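Local coordinates for protein mannan endo-1,4-beta-mannosidase (Bacillus subtilis, PDB 3CBW) that hydrolyses internal beta-1,4-mannosidic linkages in mannan, galactomannan and glucomannan, and takes part in glucomannan degradation, at residues L170-H175 / I221-P226; Q253-I258 / I291-Q296; R79-T84 / G123-P128. The protein carries 3 engineered substitutions. All blocks are in the same frame, centred on the assembly; numbering follows the deposited sequence.

Overall arrangement
All three contacts belong to one glycosyl hydrolase family 26 domain, a TIM barrel, and follow along the chain in the order 3, 1, 2. Contact 1 pairs the neighbouring strands 169-172 and 220-224 near the middle of the barrel. Contact 3 joins the loops that follow strands 72-79 and 108-114; contact 2 sets the loop after strand 245-252 against helix 287-297. The centre of contact 1 is about 20 Å from that of contact 3 and about 22 Å from that of contact 2, which are themselves about 33 Å apart. Contact 1, which is buried, thus carries part of the probable active site, while the partly buried contacts 2 and 3 lie further out.

Contact 1 of 3, residues L170-H175 / I221-P226; sequences LFRPLH and IWVYSP
Parallel pairing of Leu170 and Phe171 with Ile221 and Trp222 joins two adjacent staves deep in the barrel, and runs on into the loop residues at their C-terminal ends. The Phe171 N-H points almost straight at Ile221 O (2.8 Å between N and O, 169° at the hydrogen), and Phe171 O accepts from Val223 N at 2.9 Å. A water donates to Pro173 O and Val223 O and accepts from Ser225 OG, three bonds that tie the segments together where backbone pairing stops. On one face of the sheet Leu170 and Ile221 lie side by side, CD2 to CG2 at 3.8 Å. On the other, toward helix 194-214, the edge of Phe171 stands upright on the face of Trp222, planes at 89° and the centroid of the six-membered ring 5.0 Å from that of Phe171. With CG of Phe171 anti to its backbone N, CD2 and CE2 meet CZ3 and CH2 of the indole; Pro173 CG adds a contact to CZ3 at 4.0 Å. Arg172 CB meets Val223 CB at 3.9 Å, and the Arg172 chain runs out extended past Val223 CG1 before bending at chi3 (66°). Its NH1 makes a weak bond to Ser225 OG (3.5 Å), but the guanidinium is held by a hydrogen bond from NE to Gln110 and salt bridges to Asp249 and Glu275, the probable nucleophile, whose carboxylate this charge would tend to keep ionised. His175, thought by similarity to position that nucleophile, brings CB to 3.0 Å from Ser225 OG and lies one residue before the probable proton donor Glu176. With helix 194-214 linking the strands, this is a beta-alpha-beta crossover of a TIM barrel, ending in the active site at the C-terminal strand ends, as in clan GH-A glycosidases.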
loop_
_atom_site.group_PDB
_atom_site.type_symbol
_atom_site.label_atom_id
_atom_site.label_comp_id
_atom_site.label_asym_id
_atom_site.label_seq_id
_atom_site.Cartn_x
_atom_site.Cartn_y
_atom_site.Cartn_z
ATOM N N LEU A 170 -2.402 3.902 5.965
ATOM C CA LEU A 170 -2.619 3.564 4.566
ATOM C C LEU A 170 -2.612 2.038 4.493
ATOM O O LEU A 170 -1.566 1.407 4.648
ATOM C CB LEU A 170 -1.496 4.154 3.724
ATOM C CG LEU A 170 -1.428 5.681 3.663
ATOM C CD1 LEU A 170 -0.106 6.172 3.073
ATOM C CD2 LEU A 170 -2.609 6.252 2.884
ATOM N N PHE A 171 -3.790 1.452 4.285
ATOM C CA PHE A 171 -3.959 -0.008 4.353
ATOM C C PHE A 171 -4.138 -0.528 2.941
ATOM O O PHE A 171 -5.089 -0.147 2.243
ATOM C CB PHE A 171 -5.161 -0.354 5.228
ATOM C CG PHE A 171 -5.360 -1.825 5.441
ATOM C CD1 PHE A 171 -4.385 -2.584 6.070
ATOM C CD2 PHE A 171 -6.547 -2.441 5.059
ATOM C CE1 PHE A 171 -4.561 -3.940 6.285
ATOM C CE2 PHE A 171 -6.746 -3.802 5.287
ATOM C CZ PHE A 171 -5.750 -4.561 5.898
ATOM N N ARG A 172 -3.194 -1.355 2.507
ATOM C CA ARG A 172 -3.115 -1.751 1.109
ATOM C C ARG A 172 -3.136 -3.277 1.001
ATOM O O ARG A 172 -2.096 -3.893 0.823
ATOM C CB ARG A 172 -1.836 -1.159 0.500
ATOM C CG ARG A 172 -1.655 -1.419 -0.991
ATOM C CD ARG A 172 -0.426 -0.687 -1.509
ATOM N NE ARG A 172 0.838 -1.186 -0.967
ATOM C CZ ARG A 172 1.656 -2.032 -1.577
ATOM N NH1 ARG A 172 1.372 -2.512 -2.777
ATOM N NH2 ARG A 172 2.771 -2.402 -0.983
ATOM N N PRO A 173 -4.332 -3.885 1.092
ATOM C CA PRO A 173 -4.464 -5.341 1.040
ATOM C C PRO A 173 -4.598 -5.855 -0.394
ATOM O O PRO A 173 -5.064 -5.130 -1.281
ATOM C CB PRO A 173 -5.776 -5.576 1.771
ATOM C CG PRO A 173 -6.625 -4.388 1.370
ATOM C CD PRO A 173 -5.642 -3.224 1.290
ATOM N N LEU A 174 -4.212 -7.112 -0.618
ATOM C CA LEU A 174 -4.545 -7.815 -1.866
ATOM C C LEU A 174 -4.028 -7.078 -3.094
ATOM O O LEU A 174 -4.727 -6.925 -4.100
ATOM C CB LEU A 174 -6.053 -8.043 -1.972
ATOM C CG LEU A 174 -6.736 -8.779 -0.823
ATOM C CD1 LEU A 174 -8.230 -8.780 -1.068
ATOM C CD2 LEU A 174 -6.217 -10.199 -0.667
ATOM N N HIS A 175 -2.765 -6.664 -3.020
ATOM C CA HIS A 175 -2.146 -5.870 -4.077
ATOM C C HIS A 175 -1.714 -6.731 -5.266
ATOM O O HIS A 175 -1.619 -7.963 -5.169
ATOM C CB HIS A 175 -0.963 -5.093 -3.496
ATOM C CG HIS A 175 0.141 -5.951 -2.970
ATOM N ND1 HIS A 175 -0.022 -6.846 -1.928
ATOM C CD2 HIS A 175 1.454 -5.986 -3.301
ATOM C CE1 HIS A 175 1.142 -7.426 -1.680
ATOM N NE2 HIS A 175 2.056 -6.910 -2.484
ATOM N N ILE A 221 -7.292 3.926 5.711
ATOM C CA ILE A 221 -7.447 4.525 4.386
ATOM C C ILE A 221 -7.126 3.401 3.411
ATOM O O ILE A 221 -6.036 2.838 3.440
ATOM C CB ILE A 221 -6.486 5.720 4.226
ATOM C CG1 ILE A 221 -6.901 6.856 5.179
ATOM C CG2 ILE A 221 -6.447 6.204 2.773
ATOM C CD1 ILE A 221 -5.934 8.028 5.218
ATOM N N TRP A 222 -8.099 3.051 2.580
ATOM C CA TRP A 222 -8.060 1.834 1.777
ATOM C C TRP A 222 -7.419 2.058 0.416
ATOM O O TRP A 222 -7.858 2.939 -0.344
ATOM C CB TRP A 222 -9.488 1.289 1.630
ATOM C CG TRP A 222 -9.979 0.744 2.930
ATOM C CD1 TRP A 222 -10.470 1.458 3.984
ATOM C CD2 TRP A 222 -9.951 -0.622 3.339
ATOM N NE1 TRP A 222 -10.774 0.610 5.020
ATOM C CE2 TRP A 222 -10.466 -0.673 4.652
ATOM C CE3 TRP A 222 -9.579 -1.817 2.712
ATOM C CZ2 TRP A 222 -10.609 -1.870 5.354
ATOM C CZ3 TRP A 222 -9.721 -3.009 3.415
ATOM C CH2 TRP A 222 -10.212 -3.024 4.726
ATOM N N VAL A 223 -6.392 1.261 0.108
ATOM C CA VAL A 223 -5.582 1.468 -1.104
ATOM C C VAL A 223 -5.717 0.271 -2.047
ATOM O O VAL A 223 -5.491 -0.868 -1.638
ATOM C CB VAL A 223 -4.098 1.712 -0.741
ATOM C CG1 VAL A 223 -3.253 2.027 -1.973
ATOM C CG2 VAL A 223 -3.972 2.834 0.311
ATOM N N TYR A 224 -6.060 0.544 -3.311
ATOM C CA TYR A 224 -6.216 -0.469 -4.372
ATOM C C TYR A 224 -5.028 -0.335 -5.303
ATOM O O TYR A 224 -4.855 0.727 -5.914
ATOM C CB TYR A 224 -7.521 -0.171 -5.113
ATOM C CG TYR A 224 -7.717 -0.891 -6.431
ATOM C CD1 TYR A 224 -8.102 -2.238 -6.461
ATOM C CD2 TYR A 224 -7.553 -0.222 -7.646
ATOM C CE1 TYR A 224 -8.290 -2.907 -7.660
ATOM C CE2 TYR A 224 -7.737 -0.902 -8.858
ATOM C CZ TYR A 224 -8.112 -2.231 -8.847
ATOM O OH TYR A 224 -8.308 -2.909 -10.023
ATOM N N SER A 225 -4.240 -1.404 -5.441
ATOM C CA SER A 225 -2.927 -1.298 -6.086
ATOM C C SER A 225 -2.619 -2.420 -7.085
ATOM O O SER A 225 -1.857 -3.346 -6.790
ATOM C CB SER A 225 -1.813 -1.180 -5.033
ATOM O OG SER A 225 -1.828 -2.260 -4.113
ATOM N N PRO A 226 -3.174 -2.322 -8.307
ATOM C CA PRO A 226 -2.751 -3.231 -9.365
ATOM C C PRO A 226 -1.283 -3.042 -9.752
ATOM O O PRO A 226 -0.668 -1.997 -9.468
ATOM C CB PRO A 226 -3.628 -2.824 -10.541
ATOM C CG PRO A 226 -4.149 -1.455 -10.218
ATOM C CD PRO A 226 -4.201 -1.359 -8.749
HETATM O O HOH W 1 -4.365 -3.062 -3.030
#

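Contact 2 of 3, residues Q253-I258 / I291-Q296; sequences QDAYSI and INAIKQ
Asn292 OD1 is gripped by two donors, one from each segment. Tyr256 OH gives its proton to it over 2.6 Å, while Gln296 NE2, one helical turn on from Asn292, donates at 2.8 Å with an N-H...O angle of 159°. Both donors lie in the carbonyl plane of Asn292, each on a lone pair, and OD1 lies nearly in the amide plane of Gln296. Asn292 reaches out with CG anti to its backbone N (chi1 -177°), so that its oxygen meets the tyrosine ring at the edge. The ring itself lies across helix 287-297: Ala293 CB sits over the centre of one face, 3.7 Å from the centroid, as a CH-pi contact. Beside it, Ala255 CB touches Ala293 CB at 3.8 Å, and Ala255 O, hydrogen-bonded to the hydroxyl of Tyr298, touches the same methyl at 3.5 Å. The loop after strand 245-252 makes a type I turn here, Asp254 to Ser257, in which Asp254 OD1 accepts from Tyr256 N at 2.9 Å (an Asx turn) and OD2 from Ser257 OG at 2.7 Å. Two donors on one amide oxygen fix the flip of Asn292 and would polarise its carbonyl, consistent with a neutral phenol at Tyr256 acting as proton donor.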
loop_
_atom_site.group_PDB
_atom_site.type_symbol
_atom_site.label_atom_id
_atom_site.label_comp_id
_atom_site.label_asym_id
_atom_site.label_seq_id
_atom_site.Cartn_x
_atom_site.Cartn_y
_atom_site.Cartn_z
ATOM N N GLN A 253 12.372 0.009 -15.721
ATOM C CA GLN A 253 13.579 0.745 -16.061
ATOM C C GLN A 253 13.256 2.131 -16.618
ATOM O O GLN A 253 14.009 3.084 -16.392
ATOM C CB GLN A 253 14.445 -0.056 -17.029
ATOM C CG GLN A 253 15.766 0.626 -17.435
ATOM C CD GLN A 253 16.565 1.207 -16.268
ATOM O OE1 GLN A 253 17.014 2.356 -16.325
ATOM N NE2 GLN A 253 16.747 0.418 -15.211
ATOM N N ASP A 254 12.143 2.229 -17.333
ATOM C CA ASP A 254 11.715 3.456 -17.994
ATOM C C ASP A 254 10.588 4.085 -17.186
ATOM O O ASP A 254 9.445 3.614 -17.223
ATOM C CB ASP A 254 11.233 3.116 -19.405
ATOM C CG ASP A 254 10.784 4.328 -20.201
ATOM O OD1 ASP A 254 10.760 5.456 -19.672
ATOM O OD2 ASP A 254 10.450 4.127 -21.387
ATOM N N ALA A 255 10.909 5.163 -16.476
ATOM C CA ALA A 255 9.926 5.861 -15.650
ATOM C C ALA A 255 8.794 6.507 -16.424
ATOM O O ALA A 255 7.767 6.821 -15.853
ATOM C CB ALA A 255 10.620 6.922 -14.817
ATOM N N TYR A 256 8.975 6.705 -17.721
ATOM C CA TYR A 256 8.049 7.501 -18.508
ATOM C C TYR A 256 7.023 6.656 -19.256
ATOM O O TYR A 256 6.094 7.209 -19.853
ATOM C CB TYR A 256 8.835 8.360 -19.497
ATOM C CG TYR A 256 9.752 9.361 -18.831
ATOM C CD1 TYR A 256 9.400 10.700 -18.751
ATOM C CD2 TYR A 256 10.972 8.963 -18.284
ATOM C CE1 TYR A 256 10.247 11.627 -18.148
ATOM C CE2 TYR A 256 11.803 9.873 -17.670
ATOM C CZ TYR A 256 11.442 11.187 -17.613
ATOM O OH TYR A 256 12.313 12.070 -17.024
ATOM N N SER A 257 7.204 5.337 -19.214
ATOM C CA SER A 257 6.378 4.397 -19.969
ATOM C C SER A 257 5.456 3.568 -19.092
ATOM O O SER A 257 4.930 2.547 -19.535
ATOM C CB SER A 257 7.268 3.475 -20.798
ATOM O OG SER A 257 7.827 4.202 -21.874
ATOM N N ILE A 258 5.254 4.001 -17.855
ATOM C CA ILE A 258 4.408 3.243 -16.941
ATOM C C ILE A 258 2.960 3.348 -17.395
ATOM O O ILE A 258 2.455 4.445 -17.627
ATOM C CB ILE A 258 4.566 3.715 -15.487
ATOM C CG1 ILE A 258 6.035 3.629 -15.049
ATOM C CG2 ILE A 258 3.698 2.861 -14.569
ATOM C CD1 ILE A 258 6.357 4.379 -13.756
ATOM N N ILE A 291 11.045 11.155 -10.426
ATOM C CA ILE A 291 10.360 12.383 -10.022
ATOM C C ILE A 291 10.106 13.309 -11.216
ATOM O O ILE A 291 9.068 13.965 -11.276
ATOM C CB ILE A 291 11.032 13.121 -8.813
ATOM C CG1 ILE A 291 10.105 14.201 -8.242
ATOM C CG2 ILE A 291 12.390 13.695 -9.184
ATOM C CD1 ILE A 291 8.825 13.689 -7.625
ATOM N N ASN A 292 11.029 13.349 -12.175
ATOM C CA ASN A 292 10.787 14.126 -13.373
ATOM C C ASN A 292 9.595 13.587 -14.163
ATOM O O ASN A 292 8.775 14.352 -14.653
ATOM C CB ASN A 292 12.022 14.175 -14.260
ATOM C CG ASN A 292 11.806 15.041 -15.477
ATOM O OD1 ASN A 292 11.530 14.547 -16.569
ATOM N ND2 ASN A 292 11.861 16.353 -15.277
ATOM N N ALA A 293 9.515 12.265 -14.296
ATOM C CA ALA A 293 8.375 11.625 -14.963
ATOM C C ALA A 293 7.060 11.933 -14.254
ATOM O O ALA A 293 6.037 12.169 -14.899
ATOM C CB ALA A 293 8.588 10.128 -15.091
ATOM N N ILE A 294 7.081 11.951 -12.923
ATOM C CA ILE A 294 5.878 12.360 -12.193
ATOM C C ILE A 294 5.436 13.763 -12.608
ATOM O O ILE A 294 4.260 13.984 -12.917
ATOM C CB ILE A 294 6.067 12.249 -10.662
ATOM C CG1 ILE A 294 6.027 10.780 -10.245
ATOM C CG2 ILE A 294 4.991 13.016 -9.933
ATOM C CD1 ILE A 294 6.522 10.508 -8.835
ATOM N N LYS A 295 6.385 14.693 -12.645
ATOM C CA LYS A 295 6.051 16.069 -13.001
ATOM C C LYS A 295 5.499 16.173 -14.420
ATOM O O LYS A 295 4.550 16.920 -14.680
ATOM C CB LYS A 295 7.270 16.965 -12.872
ATOM C CG LYS A 295 7.782 17.111 -11.476
ATOM C CD LYS A 295 8.848 18.157 -11.476
ATOM C CE LYS A 295 9.525 18.196 -10.152
ATOM N NZ LYS A 295 10.181 19.510 -9.895
ATOM N N GLN A 296 6.085 15.424 -15.348
ATOM C CA GLN A 296 5.701 15.529 -16.761
ATOM C C GLN A 296 4.517 14.655 -17.167
ATOM O O GLN A 296 3.739 15.031 -18.053
ATOM C CB GLN A 296 6.889 15.160 -17.656
ATOM C CG GLN A 296 8.076 16.100 -17.563
ATOM C CD GLN A 296 8.887 16.104 -18.838
ATOM O OE1 GLN A 296 8.366 16.422 -19.911
ATOM N NE2 GLN A 296 10.159 15.732 -18.740
#

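Contact 3 of 3, residues R79-T84 / G123-P128; sequences RGWLET and GHFKTP
Phe125 and Trp81 both carry CG between backbone N and carbonyl carbon, the crowded position (chi1 77° and 53°), which sends their rings out side by side. Each stands in a type I turn, Arg79 to Leu82 and His124 to Thr127, within the loops that follow strands 72-79 and 108-114 at the catalytic end of the TIM barrel. The edge of the Trp81 indole, led by CE3, is directed at the face of Phe125 in an edge-to-face pair, planes at 65° and the centroid of the Trp81 six-membered ring 5.6 Å from that of the Phe125 ring. Trp81 N lies over that same face, Lys126 CG over the opposite one. An alanine at Phe125 would probably loosen this loop pairing, since the flat surface between Trp81 and Lys126, also near the presumed substrate-binding His114, would go. At the base of the two side chains the backbones close tightly: Gly80 O accepts a weak bond from Phe125 N (3.3 Å) and a CA-H...O contact from Gly123 CA (3.1 Å). Gly80 against Phe125 CB, and Gly123 against Leu82 O and Glu83 OE2, lie so close that a side chain fits at neither. Glu83, bent at chi2, sets its carboxylate nearly perpendicular to the ring of His124, with OE2 3.0 Å from CE1; His124 ND1 bonds to Ser122 O. One water accepts from the backbone N of His124 and donates to Trp81 O and Glu83 OE2; a second accepts from Gly123 N and donates to Thr84 OG1 and, at 2.8 Å, to Leu82 O.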
loop_
_atom_site.group_PDB
_atom_site.type_symbol
_atom_site.label_atom_id
_atom_site.label_comp_id
_atom_site.label_asym_id
_atom_site.label_seq_id
_atom_site.Cartn_x
_atom_site.Cartn_y
_atom_site.Cartn_z
ATOM N N ARG A 79 4.160 -12.805 6.643
ATOM C CA ARG A 79 5.282 -13.511 6.079
ATOM C C ARG A 79 4.739 -14.801 5.457
ATOM O O ARG A 79 4.940 -15.901 5.977
ATOM C CB ARG A 79 6.340 -13.788 7.155
ATOM C CG ARG A 79 7.039 -12.518 7.742
ATOM C CD ARG A 79 6.243 -11.765 8.838
ATOM N NE ARG A 79 5.723 -12.706 9.827
ATOM C CZ ARG A 79 6.388 -13.161 10.890
ATOM N NH1 ARG A 79 7.600 -12.701 11.198
ATOM N NH2 ARG A 79 5.812 -14.063 11.673
ATOM N N GLY A 80 4.066 -14.653 4.321
ATOM C CA GLY A 80 3.220 -15.724 3.778
ATOM C C GLY A 80 3.928 -16.909 3.146
ATOM O O GLY A 80 3.268 -17.850 2.710
ATOM N N TRP A 81 5.257 -16.842 3.076
ATOM C CA TRP A 81 6.091 -17.973 2.635
ATOM C C TRP A 81 6.335 -18.990 3.753
ATOM O O TRP A 81 6.752 -20.113 3.476
ATOM C CB TRP A 81 7.440 -17.478 2.099
ATOM C CG TRP A 81 8.162 -16.589 3.070
ATOM C CD1 TRP A 81 9.063 -16.964 4.031
ATOM C CD2 TRP A 81 8.015 -15.170 3.186
ATOM N NE1 TRP A 81 9.489 -15.858 4.737
ATOM C CE2 TRP A 81 8.856 -14.747 4.239
ATOM C CE3 TRP A 81 7.249 -14.213 2.499
ATOM C CZ2 TRP A 81 8.965 -13.403 4.612
ATOM C CZ3 TRP A 81 7.359 -12.878 2.879
ATOM C CH2 TRP A 81 8.210 -12.493 3.924
ATOM N N LEU A 82 6.097 -18.608 5.004
ATOM C CA LEU A 82 6.443 -19.481 6.134
ATOM C C LEU A 82 5.498 -20.662 6.229
ATOM O O LEU A 82 4.286 -20.514 6.095
ATOM C CB LEU A 82 6.425 -18.703 7.454
ATOM C CG LEU A 82 7.457 -17.595 7.665
ATOM C CD1 LEU A 82 7.129 -16.846 8.942
ATOM C CD2 LEU A 82 8.869 -18.155 7.737
ATOM N N GLU A 83 6.066 -21.844 6.458
ATOM C CA GLU A 83 5.270 -23.007 6.821
ATOM C C GLU A 83 5.204 -23.044 8.334
ATOM O O GLU A 83 6.227 -23.166 9.007
ATOM C CB GLU A 83 5.902 -24.291 6.286
ATOM C CG GLU A 83 5.785 -24.461 4.771
ATOM C CD GLU A 83 4.369 -24.776 4.318
ATOM O OE1 GLU A 83 3.677 -25.566 4.996
ATOM O OE2 GLU A 83 3.951 -24.234 3.274
ATOM N N THR A 84 3.995 -22.934 8.865
ATOM C CA THR A 84 3.804 -22.722 10.295
ATOM C C THR A 84 2.751 -23.685 10.825
ATOM O O THR A 84 1.959 -24.241 10.052
ATOM C CB THR A 84 3.369 -21.262 10.582
ATOM O OG1 THR A 84 2.210 -20.948 9.803
ATOM C CG2 THR A 84 4.487 -20.278 10.241
ATOM N N GLY A 123 1.454 -21.125 4.688
ATOM C CA GLY A 123 2.390 -20.711 3.648
ATOM C C GLY A 123 1.765 -20.652 2.269
ATOM O O GLY A 123 0.601 -20.275 2.113
ATOM N N HIS A 124 2.561 -20.994 1.261
ATOM C CA HIS A 124 2.088 -21.110 -0.124
ATOM C C HIS A 124 1.540 -19.810 -0.722
ATOM O O HIS A 124 0.677 -19.851 -1.600
ATOM C CB HIS A 124 1.033 -22.219 -0.244
ATOM C CG HIS A 124 1.572 -23.594 -0.006
ATOM N ND1 HIS A 124 1.706 -24.131 1.255
ATOM C CD2 HIS A 124 2.029 -24.534 -0.868
ATOM C CE1 HIS A 124 2.205 -25.353 1.161
ATOM N NE2 HIS A 124 2.416 -25.618 -0.115
ATOM N N PHE A 125 2.078 -18.666 -0.294
ATOM C CA PHE A 125 1.541 -17.362 -0.722
ATOM C C PHE A 125 1.560 -17.106 -2.227
ATOM O O PHE A 125 0.754 -16.317 -2.731
ATOM C CB PHE A 125 2.183 -16.201 0.059
ATOM C CG PHE A 125 3.582 -15.829 -0.371
ATOM C CD1 PHE A 125 3.939 -14.491 -0.426
ATOM C CD2 PHE A 125 4.564 -16.785 -0.640
ATOM C CE1 PHE A 125 5.222 -14.104 -0.780
ATOM C CE2 PHE A 125 5.860 -16.396 -1.023
ATOM C CZ PHE A 125 6.183 -15.058 -1.081
ATOM N N LYS A 126 2.468 -17.782 -2.932
ATOM C CA LYS A 126 2.592 -17.643 -4.390
ATOM C C LYS A 126 2.183 -18.900 -5.153
ATOM O O LYS A 126 2.509 -19.063 -6.332
ATOM C CB LYS A 126 4.007 -17.196 -4.766
ATOM C CG LYS A 126 4.272 -15.763 -4.351
ATOM C CD LYS A 126 5.677 -15.338 -4.671
ATOM C CE LYS A 126 5.849 -13.859 -4.398
ATOM N NZ LYS A 126 7.276 -13.455 -4.485
ATOM N N THR A 127 1.457 -19.787 -4.490
ATOM C CA THR A 127 0.948 -20.986 -5.150
ATOM C C THR A 127 -0.433 -20.661 -5.703
ATOM O O THR A 127 -1.322 -20.279 -4.944
ATOM C CB THR A 127 0.858 -22.153 -4.154
ATOM O OG1 THR A 127 2.137 -22.351 -3.541
ATOM C CG2 THR A 127 0.417 -23.443 -4.851
ATOM N N PRO A 128 -0.631 -20.791 -7.026
ATOM C CA PRO A 128 -1.931 -20.411 -7.579
ATOM C C PRO A 128 -3.008 -21.420 -7.215
ATOM O O PRO A 128 -2.705 -22.590 -6.940
ATOM C CB PRO A 128 -1.696 -20.419 -9.093
ATOM C CG PRO A 128 -0.579 -21.383 -9.290
ATOM C CD PRO A 128 0.298 -21.274 -8.060
HETATM O O HOH W 2 5.275 -21.736 1.822
HETATM O O HOH W 3 1.915 -19.522 7.208
#